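Local coordinates for EtuB protein (Clostridium kluyveri DSM 555, PDB 3IO0), which probably forms part of the protein shell of a bacterial microcompartment linked to ethanol utilisation, assembling as a trimer of chains with two BMC repeats each, at residues 56-61 with 127-133; 71-75 with 183-187; 111-116 with 223-229; 164-170 with 199-203. All coordinates share one frame. Residues are numbered along the deposited sequence.

Contact 1: residues 56-61 with 127-133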
loop_
_atom_site.group_PDB
_atom_site.type_symbol
_atom_site.label_atom_id
_atom_site.label_comp_id
_atom_site.label_asym_id
_atom_site.label_seq_id
_atom_site.Cartn_x
_atom_site.Cartn_y
_atom_site.Cartn_z
ATOM N N ALA A 56 1.922 -18.846 14.621
ATOM C CA ALA A 56 2.991 -19.555 13.937
ATOM C C ALA A 56 4.222 -19.769 14.835
ATOM O O ALA A 56 4.944 -20.765 14.689
ATOM C CB ALA A 56 3.367 -18.833 12.662
ATOM N N ASP A 57 4.468 -18.842 15.761
ATOM C CA ASP A 57 5.602 -18.988 16.664
ATOM C C ASP A 57 5.327 -20.154 17.616
ATOM O O ASP A 57 6.221 -20.962 17.894
ATOM C CB ASP A 57 5.884 -17.691 17.422
ATOM C CG ASP A 57 7.326 -17.607 17.952
ATOM O OD1 ASP A 57 8.285 -17.846 17.174
ATOM O OD2 ASP A 57 7.495 -17.274 19.154
ATOM N N GLU A 58 4.080 -20.262 18.081
ATOM C CA GLU A 58 3.634 -21.415 18.863
ATOM C C GLU A 58 3.891 -22.714 18.066
ATOM O O GLU A 58 4.336 -23.725 18.621
ATOM C CB GLU A 58 2.151 -21.266 19.215
ATOM C CG GLU A 58 1.769 -21.744 20.623
ATOM C CD GLU A 58 0.263 -21.538 20.951
ATOM O OE1 GLU A 58 -0.421 -22.535 21.279
ATOM O OE2 GLU A 58 -0.252 -20.392 20.882
ATOM N N ALA A 59 3.651 -22.655 16.757
ATOM C CA ALA A 59 3.788 -23.802 15.871
ATOM C C ALA A 59 5.218 -24.332 15.713
ATOM O O ALA A 59 5.433 -25.539 15.719
ATOM C CB ALA A 59 3.188 -23.479 14.529
ATOM N N VAL A 60 6.196 -23.446 15.568
ATOM C CA VAL A 60 7.582 -23.900 15.354
ATOM C C VAL A 60 8.204 -24.461 16.643
ATOM O O VAL A 60 9.091 -25.338 16.622
ATOM C CB VAL A 60 8.477 -22.793 14.698
ATOM C CG1 VAL A 60 7.753 -22.148 13.531
ATOM C CG2 VAL A 60 8.869 -21.734 15.689
ATOM N N LYS A 61 7.716 -23.938 17.764
ATOM C CA LYS A 61 8.085 -24.426 19.079
ATOM C C LYS A 61 7.616 -25.882 19.277
ATOM O O LYS A 61 8.230 -26.662 20.041
ATOM C CB LYS A 61 7.506 -23.509 20.153
ATOM C CG LYS A 61 8.343 -22.283 20.422
ATOM C CD LYS A 61 7.877 -21.549 21.664
ATOM C CE LYS A 61 6.973 -20.387 21.320
ATOM N NZ LYS A 61 6.559 -19.637 22.522
ATOM N N THR A 127 4.045 -12.943 24.141
ATOM C CA THR A 127 4.547 -14.315 24.213
ATOM C C THR A 127 5.565 -14.379 25.349
ATOM O O THR A 127 6.228 -13.376 25.644
ATOM C CB THR A 127 5.200 -14.766 22.889
ATOM O OG1 THR A 127 5.961 -15.965 23.085
ATOM C CG2 THR A 127 6.117 -13.694 22.345
ATOM N N ALA A 128 5.680 -15.544 25.988
ATOM C CA ALA A 128 6.632 -15.727 27.081
ATOM C C ALA A 128 7.987 -16.298 26.620
ATOM O O ALA A 128 8.999 -16.102 27.293
ATOM C CB ALA A 128 6.022 -16.574 28.167
ATOM N N ARG A 129 7.997 -17.021 25.500
ATOM C CA ARG A 129 9.237 -17.422 24.827
ATOM C C ARG A 129 9.065 -17.044 23.385
ATOM O O ARG A 129 8.332 -17.721 22.653
ATOM C CB ARG A 129 9.511 -18.940 24.851
ATOM C CG ARG A 129 9.707 -19.582 26.216
ATOM C CD ARG A 129 11.057 -20.317 26.346
ATOM N NE ARG A 129 11.426 -21.192 25.222
ATOM C CZ ARG A 129 12.619 -21.787 25.115
ATOM N NH1 ARG A 129 13.548 -21.594 26.039
ATOM N NH2 ARG A 129 12.901 -22.570 24.083
ATOM N N ALA A 130 9.708 -15.968 22.954
ATOM C CA ALA A 130 9.727 -15.685 21.540
ATOM C C ALA A 130 10.644 -16.725 20.912
ATOM O O ALA A 130 11.696 -17.029 21.471
ATOM C CB ALA A 130 10.230 -14.300 21.290
ATOM N N SER A 131 10.233 -17.312 19.790
ATOM C CA SER A 131 11.175 -18.114 19.021
ATOM C C SER A 131 11.263 -17.723 17.535
ATOM O O SER A 131 11.049 -16.564 17.178
ATOM C CB SER A 131 10.999 -19.631 19.278
ATOM O OG SER A 131 10.217 -20.271 18.293
ATOM N N LEU A 132 11.591 -18.691 16.686
ATOM C CA LEU A 132 12.003 -18.450 15.303
ATOM C C LEU A 132 11.241 -17.383 14.523
ATOM O O LEU A 132 11.857 -16.631 13.760
ATOM C CB LEU A 132 11.994 -19.753 14.524
ATOM C CG LEU A 132 12.987 -20.793 15.012
ATOM C CD1 LEU A 132 12.509 -22.171 14.604
ATOM C CD2 LEU A 132 14.348 -20.501 14.430
ATOM N N ILE A 133 9.920 -17.312 14.695
ATOM C CA ILE A 133 9.150 -16.301 13.972
ATOM C C ILE A 133 9.636 -14.891 14.309
ATOM O O ILE A 133 10.102 -14.167 13.419
ATOM C CB ILE A 133 7.634 -16.421 14.190
ATOM C CG1 ILE A 133 7.102 -17.676 13.499
ATOM C CG2 ILE A 133 6.905 -15.183 13.647
ATOM C CD1 ILE A 133 7.013 -17.577 11.980
#

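Contact 2: residues 71-75 with 183-187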
loop_
_atom_site.group_PDB
_atom_site.type_symbol
_atom_site.label_atom_id
_atom_site.label_comp_id
_atom_site.label_asym_id
_atom_site.label_seq_id
_atom_site.Cartn_x
_atom_site.Cartn_y
_atom_site.Cartn_z
ATOM N N GLU A 71 6.587 -12.194 5.277
ATOM C CA GLU A 71 6.363 -10.932 4.566
ATOM C C GLU A 71 5.013 -10.297 4.908
ATOM O O GLU A 71 4.039 -11.000 5.209
ATOM C CB GLU A 71 6.477 -11.145 3.064
ATOM C CG GLU A 71 7.695 -11.958 2.666
ATOM C CD GLU A 71 7.887 -12.076 1.166
ATOM O OE1 GLU A 71 7.507 -11.142 0.426
ATOM O OE2 GLU A 71 8.429 -13.111 0.725
ATOM N N LEU A 72 4.964 -8.964 4.854
ATOM C CA LEU A 72 3.774 -8.194 5.232
ATOM C C LEU A 72 3.286 -7.247 4.131
ATOM O O LEU A 72 3.828 -6.157 4.011
ATOM C CB LEU A 72 4.116 -7.320 6.438
ATOM C CG LEU A 72 4.218 -7.765 7.905
ATOM C CD1 LEU A 72 4.397 -9.252 8.101
ATOM C CD2 LEU A 72 5.350 -7.009 8.600
ATOM N N PRO A 73 2.248 -7.633 3.343
ATOM C CA PRO A 73 1.415 -6.576 2.665
ATOM C C PRO A 73 0.799 -5.973 3.913
ATOM O O PRO A 73 1.152 -6.498 4.952
ATOM C CB PRO A 73 0.390 -7.387 1.879
ATOM C CG PRO A 73 0.435 -8.816 2.456
ATOM C CD PRO A 73 1.772 -9.011 3.090
ATOM N N ARG A 74 -0.077 -4.975 4.001
ATOM C CA ARG A 74 -0.647 -3.933 3.134
ATOM C C ARG A 74 -1.913 -4.368 2.519
ATOM O O ARG A 74 -2.109 -4.333 1.306
ATOM C CB ARG A 74 0.233 -3.039 2.283
ATOM C CG ARG A 74 -0.427 -1.592 2.277
ATOM C CD ARG A 74 -0.772 -1.094 3.731
ATOM N NE ARG A 74 -1.747 0.005 3.865
ATOM C CZ ARG A 74 -2.951 -0.105 4.449
ATOM N NH1 ARG A 74 -3.362 -1.268 4.944
ATOM N NH2 ARG A 74 -3.768 0.937 4.532
ATOM N N ASP A 75 -2.781 -4.762 3.441
ATOM C CA ASP A 75 -4.035 -5.358 3.132
ATOM C C ASP A 75 -5.004 -4.800 4.157
ATOM O O ASP A 75 -5.019 -3.576 4.390
ATOM C CB ASP A 75 -3.901 -6.863 3.256
ATOM C CG ASP A 75 -4.897 -7.589 2.406
ATOM O OD1 ASP A 75 -5.989 -7.028 2.143
ATOM O OD2 ASP A 75 -4.593 -8.719 1.991
ATOM N N LEU A 183 7.579 -0.917 8.221
ATOM C CA LEU A 183 6.187 -1.271 7.943
ATOM C C LEU A 183 5.858 -1.039 6.480
ATOM O O LEU A 183 6.431 -0.160 5.846
ATOM C CB LEU A 183 5.225 -0.444 8.805
ATOM C CG LEU A 183 5.495 -0.194 10.292
ATOM C CD1 LEU A 183 4.360 0.643 10.833
ATOM C CD2 LEU A 183 5.662 -1.478 11.098
ATOM N N SER A 184 4.915 -1.805 5.956
ATOM C CA SER A 184 4.541 -1.699 4.558
ATOM C C SER A 184 3.595 -0.543 4.270
ATOM O O SER A 184 2.539 -0.746 3.664
ATOM C CB SER A 184 3.902 -3.002 4.100
ATOM O OG SER A 184 4.814 -4.067 4.250
ATOM N N TYR A 185 3.978 0.667 4.684
ATOM C CA TYR A 185 3.154 1.868 4.476
ATOM C C TYR A 185 1.769 1.778 5.111
ATOM O O TYR A 185 0.768 2.189 4.512
ATOM C CB TYR A 185 2.960 2.161 2.988
ATOM C CG TYR A 185 4.205 2.332 2.175
ATOM C CD1 TYR A 185 5.378 2.814 2.739
ATOM C CD2 TYR A 185 4.193 2.058 0.815
ATOM C CE1 TYR A 185 6.518 2.985 1.980
ATOM C CE2 TYR A 185 5.331 2.234 0.045
ATOM C CZ TYR A 185 6.486 2.689 0.639
ATOM O OH TYR A 185 7.602 2.859 -0.125
ATOM N N THR A 186 1.709 1.227 6.314
ATOM C CA THR A 186 0.458 1.134 7.048
ATOM C C THR A 186 0.283 2.426 7.834
ATOM O O THR A 186 1.244 3.165 8.044
ATOM C CB THR A 186 0.454 -0.104 7.967
ATOM O OG1 THR A 186 1.595 -0.075 8.828
ATOM C CG2 THR A 186 0.520 -1.372 7.128
ATOM N N ASN A 187 -0.934 2.737 8.246
ATOM C CA ASN A 187 -1.110 3.935 9.054
ATOM C C ASN A 187 -0.962 3.605 10.541
ATOM O O ASN A 187 -1.880 3.817 11.331
ATOM C CB ASN A 187 -2.440 4.620 8.749
ATOM C CG ASN A 187 -2.431 6.093 9.109
ATOM O OD1 ASN A 187 -1.776 6.514 10.069
ATOM N ND2 ASN A 187 -3.168 6.888 8.347
#

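Contact 3: residues 111-116 with 223-229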
loop_
_atom_site.group_PDB
_atom_site.type_symbol
_atom_site.label_atom_id
_atom_site.label_comp_id
_atom_site.label_asym_id
_atom_site.label_seq_id
_atom_site.Cartn_x
_atom_site.Cartn_y
_atom_site.Cartn_z
ATOM N N LEU A 111 -6.244 -13.271 17.466
ATOM C CA LEU A 111 -7.050 -12.190 16.914
ATOM C C LEU A 111 -7.936 -11.540 17.988
ATOM O O LEU A 111 -8.401 -10.411 17.825
ATOM C CB LEU A 111 -7.893 -12.707 15.756
ATOM C CG LEU A 111 -7.146 -13.033 14.464
ATOM C CD1 LEU A 111 -7.966 -13.975 13.602
ATOM C CD2 LEU A 111 -6.797 -11.767 13.694
ATOM N N GLY A 112 -8.143 -12.255 19.091
ATOM C CA GLY A 112 -8.855 -11.713 20.236
ATOM C C GLY A 112 -8.205 -10.465 20.783
ATOM O O GLY A 112 -8.851 -9.654 21.430
ATOM N N ASN A 113 -6.913 -10.320 20.511
ATOM C CA ASN A 113 -6.144 -9.147 20.906
ATOM C C ASN A 113 -6.223 -7.984 19.908
ATOM O O ASN A 113 -5.537 -6.973 20.069
ATOM C CB ASN A 113 -4.685 -9.542 21.124
ATOM C CG ASN A 113 -4.494 -10.385 22.353
ATOM O OD1 ASN A 113 -3.789 -11.386 22.325
ATOM N ND2 ASN A 113 -5.115 -9.983 23.443
ATOM N N VAL A 114 -7.041 -8.132 18.873
ATOM C CA VAL A 114 -7.225 -7.066 17.904
ATOM C C VAL A 114 -8.536 -6.369 18.218
ATOM O O VAL A 114 -9.585 -7.000 18.240
ATOM C CB VAL A 114 -7.227 -7.596 16.439
ATOM C CG1 VAL A 114 -7.525 -6.469 15.454
ATOM C CG2 VAL A 114 -5.909 -8.243 16.103
ATOM N N TYR A 115 -8.468 -5.070 18.467
ATOM C CA TYR A 115 -9.663 -4.259 18.674
ATOM C C TYR A 115 -9.905 -3.454 17.412
ATOM O O TYR A 115 -9.046 -2.673 17.015
ATOM C CB TYR A 115 -9.466 -3.325 19.871
ATOM C CG TYR A 115 -9.229 -4.047 21.182
ATOM C CD1 TYR A 115 -7.980 -4.601 21.486
ATOM C CD2 TYR A 115 -10.255 -4.177 22.118
ATOM C CE1 TYR A 115 -7.759 -5.266 22.687
ATOM C CE2 TYR A 115 -10.048 -4.838 23.324
ATOM C CZ TYR A 115 -8.800 -5.379 23.604
ATOM O OH TYR A 115 -8.601 -6.038 24.797
ATOM N N LEU A 116 -11.046 -3.658 16.759
ATOM C CA LEU A 116 -11.348 -2.916 15.524
ATOM C C LEU A 116 -12.300 -1.769 15.777
ATOM O O LEU A 116 -13.006 -1.732 16.786
ATOM C CB LEU A 116 -11.976 -3.806 14.456
ATOM C CG LEU A 116 -11.236 -4.980 13.831
ATOM C CD1 LEU A 116 -12.226 -5.763 12.966
ATOM C CD2 LEU A 116 -10.041 -4.518 13.003
ATOM N N VAL A 223 -13.528 -2.629 19.582
ATOM C CA VAL A 223 -13.968 -3.931 20.113
ATOM C C VAL A 223 -13.204 -5.142 19.575
ATOM O O VAL A 223 -13.138 -5.381 18.370
ATOM C CB VAL A 223 -15.505 -4.168 19.906
ATOM C CG1 VAL A 223 -16.332 -3.266 20.840
ATOM C CG2 VAL A 223 -15.920 -3.966 18.438
ATOM N N SER A 224 -12.634 -5.916 20.480
ATOM C CA SER A 224 -12.089 -7.212 20.117
ATOM C C SER A 224 -13.244 -8.170 20.032
ATOM O O SER A 224 -14.359 -7.783 20.351
ATOM C CB SER A 224 -11.196 -7.695 21.253
ATOM O OG SER A 224 -11.315 -9.092 21.448
ATOM N N MET A 225 -13.079 -9.355 19.466
ATOM C CA MET A 225 -12.838 -9.569 18.065
ATOM C C MET A 225 -13.644 -10.818 17.682
ATOM O O MET A 225 -14.005 -10.910 16.499
ATOM C CB MET A 225 -11.390 -9.610 17.570
ATOM C CG MET A 225 -11.299 -8.977 16.134
ATOM S SD MET A 225 -10.293 -9.776 14.825
ATOM C CE MET A 225 -10.534 -8.743 13.388
ATOM N N SER A 226 -13.952 -11.793 18.580
ATOM C CA SER A 226 -13.211 -12.362 19.779
ATOM C C SER A 226 -13.119 -11.736 21.228
ATOM O O SER A 226 -13.993 -10.983 21.658
ATOM C CB SER A 226 -11.868 -12.971 19.350
ATOM O OG SER A 226 -11.444 -13.911 20.320
ATOM N N LYS A 227 -12.076 -12.121 21.974
ATOM C CA LYS A 227 -11.769 -11.568 23.309
ATOM C C LYS A 227 -10.254 -11.754 23.651
ATOM O O LYS A 227 -9.642 -12.711 23.172
ATOM C CB LYS A 227 -12.671 -12.212 24.368
ATOM C CG LYS A 227 -11.924 -13.034 25.420
ATOM C CD LYS A 227 -12.451 -14.453 25.537
ATOM C CE LYS A 227 -11.498 -15.288 26.389
ATOM N NZ LYS A 227 -11.957 -16.699 26.469
ATOM N N PRO A 228 -9.652 -10.859 24.489
ATOM C CA PRO A 228 -8.176 -10.804 24.609
ATOM C C PRO A 228 -7.580 -11.980 25.371
ATOM O O PRO A 228 -8.327 -12.816 25.845
ATOM C CB PRO A 228 -7.925 -9.482 25.362
ATOM C CG PRO A 228 -9.130 -9.284 26.173
ATOM C CD PRO A 228 -10.294 -9.869 25.380
ATOM N N THR A 229 -6.254 -12.033 25.493
ATOM C CA THR A 229 -5.577 -13.181 26.106
ATOM C C THR A 229 -4.752 -12.894 27.374
ATOM O O THR A 229 -4.133 -13.816 27.910
ATOM C CB THR A 229 -4.671 -13.938 25.098
ATOM O OG1 THR A 229 -3.531 -13.142 24.783
ATOM C CG2 THR A 229 -5.422 -14.283 23.819
#

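Contact 4: residues 164-170 with 199-203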
loop_
_atom_site.group_PDB
_atom_site.type_symbol
_atom_site.label_atom_id
_atom_site.label_comp_id
_atom_site.label_asym_id
_atom_site.label_seq_id
_atom_site.Cartn_x
_atom_site.Cartn_y
_atom_site.Cartn_z
ATOM N N ALA A 164 3.948 2.454 26.884
ATOM C CA ALA A 164 4.486 1.126 27.122
ATOM C C ALA A 164 5.889 1.233 27.701
ATOM O O ALA A 164 6.205 0.570 28.684
ATOM C CB ALA A 164 4.499 0.323 25.856
ATOM N N LEU A 165 6.714 2.093 27.110
ATOM C CA LEU A 165 8.124 2.193 27.471
ATOM C C LEU A 165 8.327 2.910 28.800
ATOM O O LEU A 165 9.272 2.617 29.555
ATOM C CB LEU A 165 8.883 2.922 26.366
ATOM C CG LEU A 165 8.979 2.240 25.002
ATOM C CD1 LEU A 165 9.390 3.242 23.947
ATOM C CD2 LEU A 165 9.972 1.099 25.055
ATOM N N LYS A 166 7.433 3.862 29.062
ATOM C CA LYS A 166 7.406 4.610 30.316
ATOM C C LYS A 166 7.024 3.699 31.485
ATOM O O LYS A 166 7.605 3.793 32.556
ATOM C CB LYS A 166 6.418 5.776 30.217
ATOM C CG LYS A 166 6.937 7.038 29.515
ATOM C CD LYS A 166 5.736 7.842 29.002
ATOM C CE LYS A 166 5.821 9.352 29.272
ATOM N NZ LYS A 166 6.350 10.120 28.133
ATOM N N THR A 167 6.068 2.802 31.243
ATOM C CA THR A 167 5.451 1.961 32.269
ATOM C C THR A 167 6.382 1.014 33.024
ATOM O O THR A 167 6.188 0.791 34.219
ATOM C CB THR A 167 4.299 1.144 31.663
ATOM O OG1 THR A 167 3.176 2.003 31.477
ATOM C CG2 THR A 167 3.889 -0.019 32.564
ATOM N N ALA A 168 7.372 0.441 32.347
ATOM C CA ALA A 168 8.191 -0.587 32.979
ATOM C C ALA A 168 9.573 -0.653 32.371
ATOM O O ALA A 168 9.890 0.092 31.435
ATOM C CB ALA A 168 7.500 -1.944 32.891
ATOM N N ASP A 169 10.407 -1.535 32.911
ATOM C CA ASP A 169 11.774 -1.644 32.441
ATOM C C ASP A 169 11.878 -2.700 31.339
ATOM O O ASP A 169 12.086 -3.889 31.606
ATOM C CB ASP A 169 12.739 -1.917 33.605
ATOM C CG ASP A 169 14.201 -2.003 33.146
ATOM O OD1 ASP A 169 14.580 -1.293 32.179
ATOM O OD2 ASP A 169 14.980 -2.785 33.743
ATOM N N VAL A 170 11.719 -2.254 30.096
ATOM C CA VAL A 170 11.720 -3.153 28.937
ATOM C C VAL A 170 12.666 -2.647 27.849
ATOM O O VAL A 170 12.894 -1.438 27.739
ATOM C CB VAL A 170 10.298 -3.336 28.348
ATOM C CG1 VAL A 170 9.427 -4.168 29.280
ATOM C CG2 VAL A 170 9.644 -1.987 28.061
ATOM N N ALA A 199 7.523 -7.393 33.610
ATOM C CA ALA A 199 7.774 -6.083 33.012
ATOM C C ALA A 199 7.022 -5.922 31.683
ATOM O O ALA A 199 6.280 -4.946 31.486
ATOM C CB ALA A 199 9.274 -5.869 32.826
ATOM N N VAL A 200 7.196 -6.899 30.793
ATOM C CA VAL A 200 6.563 -6.882 29.478
ATOM C C VAL A 200 5.035 -6.827 29.589
ATOM O O VAL A 200 4.387 -6.004 28.937
ATOM C CB VAL A 200 7.040 -8.074 28.602
ATOM C CG1 VAL A 200 6.280 -8.137 27.296
ATOM C CG2 VAL A 200 8.541 -7.974 28.323
ATOM N N LEU A 201 4.465 -7.674 30.439
ATOM C CA LEU A 201 3.015 -7.684 30.652
ATOM C C LEU A 201 2.477 -6.357 31.200
ATOM O O LEU A 201 1.419 -5.881 30.779
ATOM C CB LEU A 201 2.611 -8.853 31.550
ATOM C CG LEU A 201 2.539 -10.186 30.802
ATOM C CD1 LEU A 201 2.694 -11.370 31.741
ATOM C CD2 LEU A 201 1.255 -10.283 29.973
ATOM N N GLN A 202 3.220 -5.756 32.122
ATOM C CA GLN A 202 2.831 -4.482 32.719
ATOM C C GLN A 202 2.774 -3.364 31.654
ATOM O O GLN A 202 1.815 -2.566 31.630
ATOM C CB GLN A 202 3.815 -4.137 33.831
ATOM C CG GLN A 202 3.276 -3.295 34.976
ATOM C CD GLN A 202 4.412 -2.799 35.875
ATOM O OE1 GLN A 202 4.411 -1.647 36.313
ATOM N NE2 GLN A 202 5.405 -3.659 36.122
ATOM N N SER A 203 3.791 -3.337 30.776
ATOM C CA SER A 203 3.869 -2.405 29.636
ATOM C C SER A 203 2.736 -2.609 28.641
ATOM O O SER A 203 2.029 -1.666 28.287
ATOM C CB SER A 203 5.192 -2.563 28.898
ATOM O OG SER A 203 6.250 -1.982 29.622
#

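Contact 1: residues 56-61 with 127-133
Thr127 ends strand 120-127 of the second BMC repeat with its side chain turned toward helix 50-61 of the first, and its OG1 accepts a weak bond from Arg129 N at 3.3 Å. The carbonyl of Arg129 is taken by a lysine: Lys61 NZ stretches along the surface to donate to Arg129 O at 2.6 Å. Past Ala130, the chain reaches Ser131, the residue just before helix 132-138, whose own hydroxyl does no capping. Here the two tandem repeats are joined, because the buried carboxylate of Asp57 in the first repeat receives amides at the start of this helix in the second: Ser131 N to Asp57 OD2 at 2.8 Å, and Ile133 N to Asp57 OD1 at 3.0 Å. Ser131 OG adds a weak bond to Asp57 OD1 at 3.3 Å. Leu132 CD1 lies 3.8 Å from Val60 CG2. Ile133 then turns into the first repeat, its CD1 3.9 Å from Ala56 CB, and goes on to Val67 and Ile70 of strand 66-71 and Ile86 of strand 84-90.

Contact 2: residues 71-75 with 183-187
Only 2.3 Å separates Ser184 OG from Leu72 O, a very short hydrogen bond. Ser184 is the donor and the centre of an inverse gamma turn. In the other loop, just after Leu72, the peptide bond between Pro73 and Arg74 is cis, and Arg74 lies against the turn: its CD is 3.3 Å from Ser184 O and 3.6 Å from Thr186 CG2, with Thr186 CA over one face of the guanidinium. These are equivalent loops of the two BMC repeats, each between the fourth and fifth strands of its sheet, and they meet where the trimer's subunits converge. Arg74 NH2 binds Arg74 O of the third subunit, while its own carbonyl receives Arg74 NH2 of the second. Tyr185 meets Tyr185 of both neighbouring subunits edge-to-face, so the loops gather round the threefold axis, probably the middle of a pseudohexamer as in other tandem-BMC trimers.

Contact 3: residues 111-116 with 223-229
The C-terminal tail packs here against edge strand 114-117 and the turn before it, folding back after helix 197-217. An antiparallel hydrogen-bonded pair anchors it, with Leu116 N to Val223 O at 3.2 Å and Val223 N to Leu116 O at 3.0 Å, a single bridge. Ser224 CB lies over the face of the Tyr115 ring, a CH-pi contact at 3.9 Å from the centroid, while Ser224 OG donates to Gly112 O at 2.5 Å. The tail passes round the type I turn from Leu111 to Val114, with a cis peptide between Met225 and Ser226. Gly112 fits tightly beneath it: Gly112 CA makes a CA-H...O contact of 3.2 Å with Lys227 O, and an added CB would clash with that oxygen. Met225 packs beside the turn, its SD 3.9 Å from Leu111 CB and its CE 3.5 Å from Leu116 CD1. Strand 114-117 is the outermost strand of the second repeat's sheet within the chain; Tyr115 pairs through its backbone with Leu122 of strand 120-127 and rests its side chain on Arg208 and Leu212 of helix 197-217.

Contact 4: residues 164-170 with 199-203
Ala164, in the last turns of helix 154-167, comes so close to helix 197-217 that its CA is 4.4 Å from the CA of Ser203, and Ser203 OG donates to Ala164 O at 2.7 Å. Leu165 and Lys166 make no contact with 199-203; Leu165 packs on Leu27 of the third subunit, and Lys166 NZ, salt-bridged to Asp162, also bonds to Asn22 O of that subunit. Thr167 turns back toward the partner helix with its methyl: CG2 lies 3.4 Å from Gln202 O, while OG1 is bonded to Thr163 O of its own helix. In the alpha/beta BMC fold of the second repeat, these two helices lie side by side on the sheet, and Leu165, Val170 and Val200 all rest on Ile193 of strand 189-195. Beyond the helix, Ala168 continues in extended form, and its small CB fits 3.5 Å from both Ala199 O and Ser203 OG. Val170 CG1 then packs 3.9 Å from Ala199 CB and 4.0 Å from Val200 CG2.

How the contacts relate
Contacts 1 and 2 join the first BMC repeat to the second, on opposite sides of the chain's centre, with their centres 22 Å apart; contact 4 lies wholly in the second repeat, and contact 3 ties the C-terminal tail to the turn leading into strand 114-117, the first strand of the second sheet. None touches another, and the centres are 20 to 26 Å apart. Along the chain, contacts 1, 2 and 3 cross one another; contact 4 opens after contact 1 has closed and lies within the span of contact 3. Segment 199-203 lies on helix 197-217, on which Tyr115 of contact 3 packs further along. Contacts 2 and 4 both reach the third subunit, consistent with a pseudohexameric trimer, as in other tandem-BMC shell proteins.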